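DTDP-glucose 4,6-dehydratase (Klebsiella pneumoniae, PDB 5U4Q) binds NAD and probably catalyses the dehydration of dTDP-glucose to its 4-keto-6-deoxy derivative, as an extended short-chain dehydrogenase/reductase. Local coordinates at residues A20-N25 with A229-L234; N29-D34 with A75-D80; E68-L73 with L110-G115; P251-S254 with Y258-Y261. All coordinates share one frame; numbering follows the deposited sequence.

Interaction 1 of 4, residues A20-N25 with A229-L234; sequences AQRLLN and AVVRVL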
# COMPACT_ATOMS: atom_id res chain seq x y z
N ALA A 20 21.65 -14.75 -3.15
CA ALA A 20 23.01 -14.32 -2.73
C ALA A 20 24.05 -15.37 -3.15
O ALA A 20 25.12 -15.03 -3.66
CB ALA A 20 23.05 -14.12 -1.25
N GLN A 21 23.75 -16.65 -2.92
CA GLN A 21 24.70 -17.71 -3.26
C GLN A 21 25.03 -17.70 -4.78
O GLN A 21 26.19 -17.83 -5.18
CB GLN A 21 24.12 -19.06 -2.84
CG GLN A 21 25.00 -20.26 -3.14
CD GLN A 21 24.33 -21.54 -2.69
OE1 GLN A 21 23.24 -21.92 -3.20
NE2 GLN A 21 24.95 -22.20 -1.75
N ARG A 22 24.00 -17.56 -5.61
CA ARG A 22 24.21 -17.54 -7.05
C ARG A 22 25.05 -16.33 -7.47
O ARG A 22 25.96 -16.45 -8.30
CB ARG A 22 22.86 -17.56 -7.77
CG ARG A 22 22.94 -17.42 -9.27
CD ARG A 22 23.68 -18.55 -9.97
NE ARG A 22 23.74 -18.27 -11.41
CZ ARG A 22 22.79 -18.59 -12.29
NH1 ARG A 22 21.70 -19.24 -11.91
NH2 ARG A 22 22.93 -18.25 -13.56
N LEU A 23 24.77 -15.17 -6.89
CA LEU A 23 25.49 -13.96 -7.27
C LEU A 23 26.95 -14.07 -6.86
O LEU A 23 27.84 -13.65 -7.60
CB LEU A 23 24.85 -12.70 -6.68
CG LEU A 23 23.45 -12.33 -7.20
CD1 LEU A 23 22.82 -11.25 -6.35
CD2 LEU A 23 23.51 -11.94 -8.67
N LEU A 24 27.18 -14.67 -5.69
CA LEU A 24 28.57 -14.90 -5.25
C LEU A 24 29.27 -15.84 -6.18
O LEU A 24 30.48 -15.63 -6.50
CB LEU A 24 28.60 -15.43 -3.82
CG LEU A 24 28.20 -14.41 -2.78
CD1 LEU A 24 27.78 -15.03 -1.45
CD2 LEU A 24 29.30 -13.37 -2.59
N ASN A 25 28.59 -16.89 -6.60
CA ASN A 25 29.20 -17.86 -7.53
C ASN A 25 29.47 -17.29 -8.94
O ASN A 25 30.25 -17.87 -9.71
CB ASN A 25 28.39 -19.16 -7.56
CG ASN A 25 28.62 -20.02 -6.32
OD1 ASN A 25 29.77 -20.23 -5.91
ND2 ASN A 25 27.56 -20.58 -5.77
N ALA A 229 15.76 -17.04 -13.20
CA ALA A 229 14.94 -15.92 -13.70
C ALA A 229 15.30 -14.59 -13.03
O ALA A 229 15.43 -13.55 -13.69
CB ALA A 229 13.48 -16.21 -13.47
N VAL A 230 15.42 -14.62 -11.72
CA VAL A 230 15.72 -13.39 -10.99
C VAL A 230 17.07 -12.84 -11.38
O VAL A 230 17.22 -11.63 -11.55
CB VAL A 230 15.62 -13.62 -9.47
CG1 VAL A 230 16.10 -12.42 -8.67
CG2 VAL A 230 14.20 -13.99 -9.09
N VAL A 231 18.08 -13.70 -11.50
CA VAL A 231 19.42 -13.21 -11.82
C VAL A 231 19.41 -12.61 -13.25
O VAL A 231 20.06 -11.57 -13.49
CB VAL A 231 20.51 -14.26 -11.54
CG1 VAL A 231 21.86 -13.80 -12.06
CG2 VAL A 231 20.58 -14.55 -10.04
N ARG A 232 18.66 -13.20 -14.18
CA ARG A 232 18.50 -12.63 -15.55
C ARG A 232 17.77 -11.27 -15.48
O ARG A 232 18.19 -10.30 -16.12
CB ARG A 232 17.78 -13.56 -16.51
CG ARG A 232 18.57 -14.81 -16.84
CD ARG A 232 17.90 -15.68 -17.87
NE ARG A 232 18.69 -16.91 -18.07
CZ ARG A 232 18.77 -17.58 -19.21
NH1 ARG A 232 18.15 -17.16 -20.31
NH2 ARG A 232 19.52 -18.69 -19.26
N VAL A 233 16.69 -11.19 -14.70
CA VAL A 233 15.93 -9.95 -14.57
C VAL A 233 16.77 -8.82 -14.00
O VAL A 233 16.61 -7.67 -14.43
CB VAL A 233 14.65 -10.13 -13.71
CG1 VAL A 233 14.02 -8.79 -13.31
CG2 VAL A 233 13.65 -10.97 -14.46
N LEU A 234 17.64 -9.12 -13.04
CA LEU A 234 18.49 -8.10 -12.42
C LEU A 234 19.31 -7.37 -13.50
O LEU A 234 19.61 -6.18 -13.32
CB LEU A 234 19.41 -8.72 -11.33
CG LEU A 234 18.81 -8.80 -9.91
CD1 LEU A 234 19.50 -9.86 -9.05
CD2 LEU A 234 18.88 -7.44 -9.21
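Val231 stands at the middle of this helix-to-helix contact, and the meeting is carried by carbon alone. Its CG2 branch does the touching: it lies 3.8 Å from CG of Arg22 and 4.2 Å from CD2 of Leu23, so one methyl touches both neighbours on helix 14-25. The leucine and valine side chains run antiparallel where they pass, whereas the stem of Arg22 runs slantwise across the valine. Farther along, Leu23 turns its other methyl, CD1, to CD1 of Leu234 at a loose 4.5 Å. The segment axes stay 10.8 Å apart and cross at -61°, so packing is confined to one spot, with Leu23 nearest Val231 in the backbone as well. Leu23 and Leu234 also both lean on Phe6 of strand 5-9, which places the two helices on one flank of the central parallel sheet of the Rossmann fold.

The arginines of the two segments find their counter-charges just outside them. In the Arg22 conformer described here, the chain leaves the backbone with CG anti to N and then bends at chi2 (63°). Its guanidinium is salt-bridged to Glu26 through NE and to Glu228 through NH1. Glu228 also takes NE of Arg232 on its other carboxylate oxygen.

One glutamate is thus shared by two arginines, one from each helix, which would offset the like charges of Arg22 NH2 and Arg232 NE, 6.3 Å apart. With no hydrogen bond directly across the segments, the direct contact is a small apolar patch around Leu23 and Val231, flanked by an ionic network.

Interaction 2 of 4, residues N29-D34 with A75-D80; sequences NVVGID and ATEQFD. With NAD (nicotinamide-adenine-dinucleotide), chain C.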
# COMPACT_ATOMS: atom_id res chain seq x y z
N ASN A 29 30.21 -9.02 -5.77
CA ASN A 29 30.28 -8.62 -4.38
C ASN A 29 28.83 -8.52 -3.89
O ASN A 29 27.97 -7.99 -4.59
CB ASN A 29 30.99 -7.28 -4.25
CG ASN A 29 32.46 -7.36 -4.65
OD1 ASN A 29 33.15 -8.33 -4.35
ND2 ASN A 29 32.93 -6.34 -5.34
N VAL A 30 28.56 -9.09 -2.73
CA VAL A 30 27.21 -9.10 -2.17
C VAL A 30 27.21 -8.72 -0.72
O VAL A 30 28.03 -9.23 0.05
CB VAL A 30 26.61 -10.52 -2.28
CG1 VAL A 30 25.23 -10.58 -1.64
CG2 VAL A 30 26.55 -10.96 -3.73
N VAL A 31 26.31 -7.83 -0.34
CA VAL A 31 26.05 -7.55 1.05
C VAL A 31 24.64 -8.11 1.30
O VAL A 31 23.70 -7.78 0.56
CB VAL A 31 26.08 -6.05 1.39
CG1 VAL A 31 25.67 -5.82 2.83
CG2 VAL A 31 27.47 -5.49 1.08
N GLY A 32 24.54 -8.95 2.30
CA GLY A 32 23.27 -9.54 2.72
C GLY A 32 22.84 -8.91 4.03
O GLY A 32 23.69 -8.68 4.90
N ILE A 33 21.55 -8.58 4.16
CA ILE A 33 21.01 -8.14 5.43
C ILE A 33 19.79 -8.97 5.80
O ILE A 33 19.10 -9.50 4.92
CB ILE A 33 20.68 -6.63 5.45
CG1 ILE A 33 19.52 -6.27 4.52
CG2 ILE A 33 21.92 -5.81 5.11
CD1 ILE A 33 19.01 -4.85 4.70
N ASP A 34 19.55 -9.12 7.11
CA ASP A 34 18.42 -9.85 7.61
C ASP A 34 18.33 -9.49 9.08
O ASP A 34 19.35 -9.24 9.70
CB ASP A 34 18.67 -11.34 7.41
CG ASP A 34 17.40 -12.15 7.42
OD1 ASP A 34 16.74 -12.23 8.49
OD2 ASP A 34 17.07 -12.72 6.34
N ALA A 75 24.63 4.31 2.26
CA ALA A 75 25.67 5.35 2.12
C ALA A 75 27.07 4.77 2.07
O ALA A 75 27.88 5.20 1.25
CB ALA A 75 25.57 6.31 3.25
N THR A 76 27.36 3.83 2.95
CA THR A 76 28.71 3.24 3.01
C THR A 76 29.00 2.27 1.85
O THR A 76 30.13 2.16 1.37
CB THR A 76 28.96 2.52 4.34
OG1 THR A 76 27.99 1.47 4.55
CG2 THR A 76 28.85 3.47 5.49
N GLU A 77 27.97 1.56 1.39
CA GLU A 77 28.21 0.52 0.40
C GLU A 77 28.11 0.93 -1.06
O GLU A 77 28.76 0.29 -1.90
CB GLU A 77 27.30 -0.68 0.70
CG GLU A 77 27.57 -1.32 2.06
CD GLU A 77 28.91 -2.02 2.21
OE1 GLU A 77 29.55 -2.35 1.20
OE2 GLU A 77 29.31 -2.28 3.37
N GLN A 78 27.29 1.94 -1.36
CA GLN A 78 27.12 2.43 -2.73
C GLN A 78 26.84 1.26 -3.72
O GLN A 78 27.62 0.97 -4.63
CB GLN A 78 28.34 3.28 -3.15
CG GLN A 78 28.58 4.48 -2.23
CD GLN A 78 27.51 5.56 -2.33
OE1 GLN A 78 27.19 6.03 -3.43
NE2 GLN A 78 26.98 5.98 -1.19
N PHE A 79 25.71 0.60 -3.51
CA PHE A 79 25.27 -0.50 -4.32
C PHE A 79 25.01 -0.16 -5.78
O PHE A 79 24.49 0.92 -6.11
CB PHE A 79 23.98 -1.10 -3.72
CG PHE A 79 24.18 -1.66 -2.34
CD1 PHE A 79 24.99 -2.78 -2.16
CD2 PHE A 79 23.56 -1.09 -1.24
CE1 PHE A 79 25.20 -3.29 -0.91
CE2 PHE A 79 23.78 -1.59 0.03
CZ PHE A 79 24.58 -2.72 0.19
N ASP A 80 25.33 -1.10 -6.66
CA ASP A 80 25.00 -1.00 -8.06
C ASP A 80 23.56 -1.46 -8.27
O ASP A 80 22.82 -0.83 -9.01
CB ASP A 80 25.98 -1.83 -8.89
CG ASP A 80 27.39 -1.32 -8.75
OD1 ASP A 80 27.63 -0.15 -9.14
OD2 ASP A 80 28.24 -2.05 -8.22
PA NAD C . 11.70 -16.05 4.30
O1A NAD C . 12.42 -17.35 4.28
O2A NAD C . 10.82 -15.67 5.47
O5B NAD C . 12.79 -14.89 4.04
C5B NAD C . 12.58 -13.51 4.31
C4B NAD C . 13.71 -13.04 5.21
O4B NAD C . 13.40 -11.66 5.49
C3B NAD C . 13.78 -13.78 6.54
O3B NAD C . 15.02 -14.48 6.76
C2B NAD C . 13.51 -12.68 7.56
O2B NAD C . 14.29 -12.82 8.77
C1B NAD C . 13.80 -11.38 6.81
N9A NAD C . 13.05 -10.22 7.33
C8A NAD C . 11.72 -10.15 7.57
N7A NAD C . 11.40 -8.95 8.07
C5A NAD C . 12.53 -8.23 8.13
C6A NAD C . 12.89 -6.88 8.61
N6A NAD C . 11.98 -6.04 9.09
N1A NAD C . 14.18 -6.55 8.53
C2A NAD C . 15.13 -7.37 8.06
N3A NAD C . 14.88 -8.62 7.63
C4A NAD C . 13.60 -9.08 7.66
O3 NAD C . 10.72 -15.90 3.03
PN NAD C . 11.04 -16.11 1.46
O1N NAD C . 12.47 -16.27 1.18
O2N NAD C . 9.99 -17.14 1.01
O5D NAD C . 10.52 -14.70 0.93
C5D NAD C . 11.30 -13.77 0.18
C4D NAD C . 10.32 -12.78 -0.42
O4D NAD C . 9.54 -13.43 -1.45
C3D NAD C . 9.30 -12.13 0.52
O3D NAD C . 9.17 -10.76 0.14
C2D NAD C . 8.00 -12.82 0.21
O2D NAD C . 6.84 -11.99 0.43
C1D NAD C . 8.15 -13.19 -1.25
N1N NAD C . 7.39 -14.39 -1.62
C2N NAD C . 7.83 -15.65 -1.37
C3N NAD C . 7.08 -16.78 -1.74
C7N NAD C . 7.51 -18.23 -1.49
O7N NAD C . 6.87 -19.15 -2.00
N7N NAD C . 8.55 -18.56 -0.71
C4N NAD C . 5.85 -16.59 -2.33
C5N NAD C . 5.40 -15.30 -2.57
C6N NAD C . 6.17 -14.21 -2.18
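Glu77, in the last turn of helix 67-77, reaches Val31 with its carboxylate end rather than its stem: OE1 lies 3.8 Å from CG2 of the valine. The chain bends at chi2 (-68°), and the same OE1 is salt-bridged to Lys5, so the methyl only brushes an oxygen already engaged by a lysine. Gln78 then leaves the helix with a positive phi of 49°, and this turn carries the chain down to the sheet.

Phe79 makes the firmer contact. Val31 CB sits at the ring's edge, near its plane, 3.7 Å from CE1, and the phenylalanine side chain stands roughly perpendicular to the valine. Over one face of the ring lies Glu77 CB, 3.4 Å above the plane and displaced toward the rim.

Strand 29-34 is the second strand of the Rossmann fold, parallel to strand 5-9, and it ends in the acid expected of an NAD-binding site. Asp34 takes both adenosine ribose hydroxyls: O2B of NAD donates to OD1 at a short 2.5 Å, and O3B of NAD donates to OD2 at 2.7 Å. Backbone N-H groups of Met36 and Ala12, the latter in the glycine-rich turn, hold the same two oxygens, so two bonds grip each one.

At the end of the second segment Asp80 uses OD2 to accept the backbone N of Lys5, just as the chain enters strand 81-84.

Interaction 3 of 4, residues E68-L73 with L110-G115; sequences EGMAKL and LNILEG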
# COMPACT_ATOMS: atom_id res chain seq x y z
N GLU A 68 18.04 5.00 10.31
CA GLU A 68 19.44 5.41 10.31
C GLU A 68 20.35 4.27 9.87
O GLU A 68 21.30 4.49 9.11
CB GLU A 68 19.88 5.96 11.69
CG GLU A 68 21.33 6.41 11.71
CD GLU A 68 21.73 7.16 12.96
OE1 GLU A 68 20.97 7.18 13.95
OE2 GLU A 68 22.83 7.76 12.93
N GLY A 69 20.06 3.06 10.35
CA GLY A 69 20.86 1.86 9.98
C GLY A 69 20.79 1.59 8.47
O GLY A 69 21.79 1.26 7.83
N MSE A 70 19.60 1.72 7.91
CA MSE A 70 19.43 1.54 6.47
C MSE A 70 20.14 2.61 5.67
O MSE A 70 20.82 2.32 4.68
CB MSE A 70 17.95 1.52 6.13
CG MSE A 70 17.30 0.23 6.60
SE MSE A 70 17.75 -1.34 5.51
CE MSE A 70 16.62 -0.85 4.00
N ALA A 71 20.03 3.86 6.11
CA ALA A 71 20.73 4.94 5.44
C ALA A 71 22.26 4.73 5.46
O ALA A 71 22.92 4.92 4.44
CB ALA A 71 20.37 6.28 6.08
N LYS A 72 22.78 4.32 6.60
CA LYS A 72 24.22 4.03 6.75
C LYS A 72 24.67 2.91 5.80
O LYS A 72 25.72 2.98 5.18
CB LYS A 72 24.55 3.66 8.18
CG LYS A 72 26.04 3.52 8.48
CD LYS A 72 26.30 3.10 9.94
CE LYS A 72 25.62 4.04 10.93
NZ LYS A 72 25.93 3.71 12.36
N LEU A 73 23.84 1.88 5.68
CA LEU A 73 24.15 0.78 4.79
C LEU A 73 24.28 1.26 3.34
O LEU A 73 25.26 1.00 2.67
CB LEU A 73 23.05 -0.28 4.91
CG LEU A 73 23.10 -1.45 3.94
CD1 LEU A 73 24.13 -2.45 4.38
CD2 LEU A 73 21.72 -2.08 3.86
N LEU A 110 9.95 1.83 2.13
CA LEU A 110 10.33 3.23 1.91
C LEU A 110 11.82 3.42 2.17
O LEU A 110 12.47 4.13 1.41
CB LEU A 110 9.53 4.18 2.78
CG LEU A 110 9.84 5.68 2.57
CD1 LEU A 110 9.68 6.13 1.12
CD2 LEU A 110 9.01 6.53 3.51
N ASN A 111 12.37 2.79 3.23
CA ASN A 111 13.82 2.91 3.49
C ASN A 111 14.63 2.39 2.31
O ASN A 111 15.64 2.98 1.94
CB ASN A 111 14.21 2.24 4.81
CG ASN A 111 13.62 2.95 6.01
OD1 ASN A 111 13.29 4.14 5.91
ND2 ASN A 111 13.44 2.25 7.13
N ILE A 112 14.19 1.28 1.72
CA ILE A 112 14.84 0.77 0.52
C ILE A 112 14.77 1.81 -0.61
O ILE A 112 15.79 2.07 -1.28
CB ILE A 112 14.17 -0.56 0.05
CG1 ILE A 112 14.45 -1.71 1.02
CG2 ILE A 112 14.58 -0.96 -1.37
CD1 ILE A 112 15.83 -2.28 0.95
N LEU A 113 13.58 2.37 -0.87
CA LEU A 113 13.42 3.33 -1.97
C LEU A 113 14.28 4.57 -1.76
O LEU A 113 14.91 5.05 -2.70
CB LEU A 113 11.96 3.71 -2.16
CG LEU A 113 11.03 2.62 -2.71
CD1 LEU A 113 9.58 3.12 -2.64
CD2 LEU A 113 11.41 2.25 -4.12
N GLU A 114 14.30 5.06 -0.52
CA GLU A 114 15.12 6.23 -0.18
C GLU A 114 16.59 5.95 -0.40
O GLU A 114 17.31 6.80 -0.94
CB GLU A 114 14.83 6.70 1.24
CG GLU A 114 13.57 7.55 1.31
CD GLU A 114 13.75 8.91 0.65
OE1 GLU A 114 14.50 9.71 1.25
OE2 GLU A 114 13.15 9.19 -0.41
N GLY A 115 17.05 4.77 0.02
CA GLY A 115 18.44 4.37 -0.17
C GLY A 115 18.77 4.33 -1.66
O GLY A 115 19.84 4.84 -2.11
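The carboxamide of Asn111 is the flat group of this contact, yet Met70 meets its stem instead of the plane: CE and CB of Met70 each lie 4.0 Å from CB of Asn111, the methionine side chain running nearly square to that of the asparagine. The polar ends of the amide turn to other partners, ND2 donating to the backbone O of Leu64 and OD1 bonding to the hydroxyl of Tyr99 of the second subunit. Pinned at both ends, the amide should have little freedom to rotate.

Met70, present as selenomethionine, supplies most of the surface that segment 68-73 brings to the contact. All three of its torsions lie near -74°, a coil of one hand that wraps the chain back on itself and carries the terminal methyl across to Ile112. There CE presses on CD1 at 3.5 Å, closer than carbon atoms usually sit, with CG1 of Ile112 behind it at 3.8 Å. The CB of Ile112 points away from segment 68-73, and it is the folding of its longer branch, chi2 at -75°, that returns CD1 to the methionine.

These are two neighbouring helices on one side of the Rossmann sheet, 67-77 and 98-118. The second of them also packs against helix 153-172 through Leu110 and Leu113, and against Ala102 of the second subunit through Leu110, consistent with the helical-bundle dimer interface of this family. On the sheet side, Ile112 rests on Leu124 of strand 123-129.

Interaction 4 of 4, residues P251-S254 with Y258-Y261; sequences PATS and YRVY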
# COMPACT_ATOMS: atom_id res chain seq x y z
N PRO A 251 -1.45 -1.92 -15.29
CA PRO A 251 -0.93 -1.62 -13.94
C PRO A 251 0.55 -2.03 -13.71
O PRO A 251 1.12 -1.72 -12.65
CB PRO A 251 -1.81 -2.50 -13.03
CG PRO A 251 -3.04 -2.76 -13.81
CD PRO A 251 -2.57 -2.88 -15.22
N ALA A 252 1.12 -2.74 -14.68
CA ALA A 252 2.48 -3.30 -14.58
C ALA A 252 3.49 -2.68 -15.56
O ALA A 252 4.62 -3.14 -15.66
CB ALA A 252 2.43 -4.81 -14.78
N THR A 253 3.09 -1.62 -16.26
CA THR A 253 3.97 -0.92 -17.17
C THR A 253 3.78 0.59 -16.91
O THR A 253 2.88 0.97 -16.15
CB THR A 253 3.57 -1.22 -18.62
OG1 THR A 253 2.16 -0.99 -18.80
CG2 THR A 253 3.88 -2.68 -18.95
N SER A 254 4.62 1.44 -17.52
CA SER A 254 4.50 2.90 -17.35
C SER A 254 5.38 3.65 -18.36
O SER A 254 6.17 3.06 -19.07
CB SER A 254 4.96 3.31 -15.93
OG SER A 254 4.89 4.74 -15.72
N TYR A 258 9.54 1.45 -14.93
CA TYR A 258 8.82 0.65 -13.95
C TYR A 258 8.18 -0.54 -14.62
O TYR A 258 7.49 -0.39 -15.64
CB TYR A 258 7.72 1.51 -13.34
CG TYR A 258 6.52 0.80 -12.70
CD1 TYR A 258 6.50 0.52 -11.32
CD2 TYR A 258 5.38 0.48 -13.43
CE1 TYR A 258 5.41 -0.11 -10.73
CE2 TYR A 258 4.27 -0.14 -12.85
CZ TYR A 258 4.29 -0.40 -11.48
OH TYR A 258 3.19 -1.02 -10.91
N ARG A 259 8.39 -1.72 -14.06
CA ARG A 259 7.78 -2.94 -14.59
C ARG A 259 7.43 -3.91 -13.48
O ARG A 259 8.14 -3.96 -12.47
CB ARG A 259 8.72 -3.69 -15.53
CG ARG A 259 8.95 -3.07 -16.89
CD ARG A 259 7.70 -3.10 -17.75
NE ARG A 259 8.02 -2.67 -19.11
CZ ARG A 259 8.23 -1.41 -19.46
NH1 ARG A 259 8.53 -1.12 -20.72
NH2 ARG A 259 8.15 -0.43 -18.56
N VAL A 260 6.36 -4.67 -13.69
CA VAL A 260 5.93 -5.73 -12.77
C VAL A 260 5.69 -6.97 -13.65
O VAL A 260 5.10 -6.87 -14.72
CB VAL A 260 4.69 -5.40 -11.92
CG1 VAL A 260 4.34 -6.59 -11.04
CG2 VAL A 260 4.93 -4.14 -11.07
N TYR A 261 6.20 -8.12 -13.21
CA TYR A 261 6.01 -9.39 -13.89
C TYR A 261 5.53 -10.49 -12.95
O TYR A 261 5.94 -10.55 -11.78
CB TYR A 261 7.33 -9.90 -14.48
CG TYR A 261 7.93 -8.99 -15.52
CD1 TYR A 261 7.42 -8.95 -16.83
CD2 TYR A 261 9.00 -8.16 -15.21
CE1 TYR A 261 7.95 -8.08 -17.76
CE2 TYR A 261 9.53 -7.28 -16.14
CZ TYR A 261 9.00 -7.25 -17.42
OH TYR A 261 9.56 -6.38 -18.33
O HOH W 1 8.67 2.19 -19.54
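Two carbonyls of the loop, those of Pro251 and Ala252, are bonded directly by segment 258-261. Val260 N donates to Ala252 O at 3.0 Å, bent to 146° at the hydrogen, and CA of Arg259 lies 3.3 Å from Ala252 O in a CA-H...O contact. Tyr258 OH donates to Pro251 O at 2.8 Å, lying in the carbonyl plane with a C=O...donor angle of 159°. That oxygen lies at the edge of the tyrosine ring, as does Thr253 O, while CB of Ser254 approaches CD2 obliquely at 3.8 Å. CG of Tyr258 lies roughly anti to the backbone N (chi1 157°), which sends the ring toward the Pro251 carbonyl. Beside these polar contacts CB of Ala252 packs on CB of Val260 at 3.7 Å.

Strand 258-263 runs parallel to strand 176-185 in the main sheet, with Arg259 bonded to Thr176 and Gly178. The irregular segment 251-254 lies along its other margin and runs roughly antiparallel to it.

Thr253 CG2 lies over one face of the Arg259 guanidinium, in the conformer described here. NH2 of Arg259 donates back to Tyr258 O at 3.0 Å, in the guanidinium plane but from above that carbonyl's plane, and a water links NH2 to Ser254 O.

Farther out, Thr253 OG1 is bonded to Trp244 NE1 and Ser254 OG to His166 NE2, and the imidazole of His166 packs edge-to-face with Tyr258. His149 of the second subunit bonds to Thr253 O.

How the interactions relate
Interactions 2 and 3 form one continuous core: both draw on helix 67-77, and Ile33 CD1 reaches the selenium of Met70 at 3.8 Å while Leu73 packs among Val31, Ile33 and Phe79. Interaction 1 is only partly buried, but joins the same strand from the other helix layer through Leu23 and Leu24 on Val30. Interactions 1 and 3 both meet through carbon alone; the polar groups beside 1 form salt bridges, those beside 3 include an amide bonded to the second subunit. Interaction 4, also at that subunit, lies about 25 Å between centres from interaction 2, and it alone has hydrogen bonds between its own two protein segments. Interaction 2 includes Asp34, which bonds the adenosine ribose of NAD.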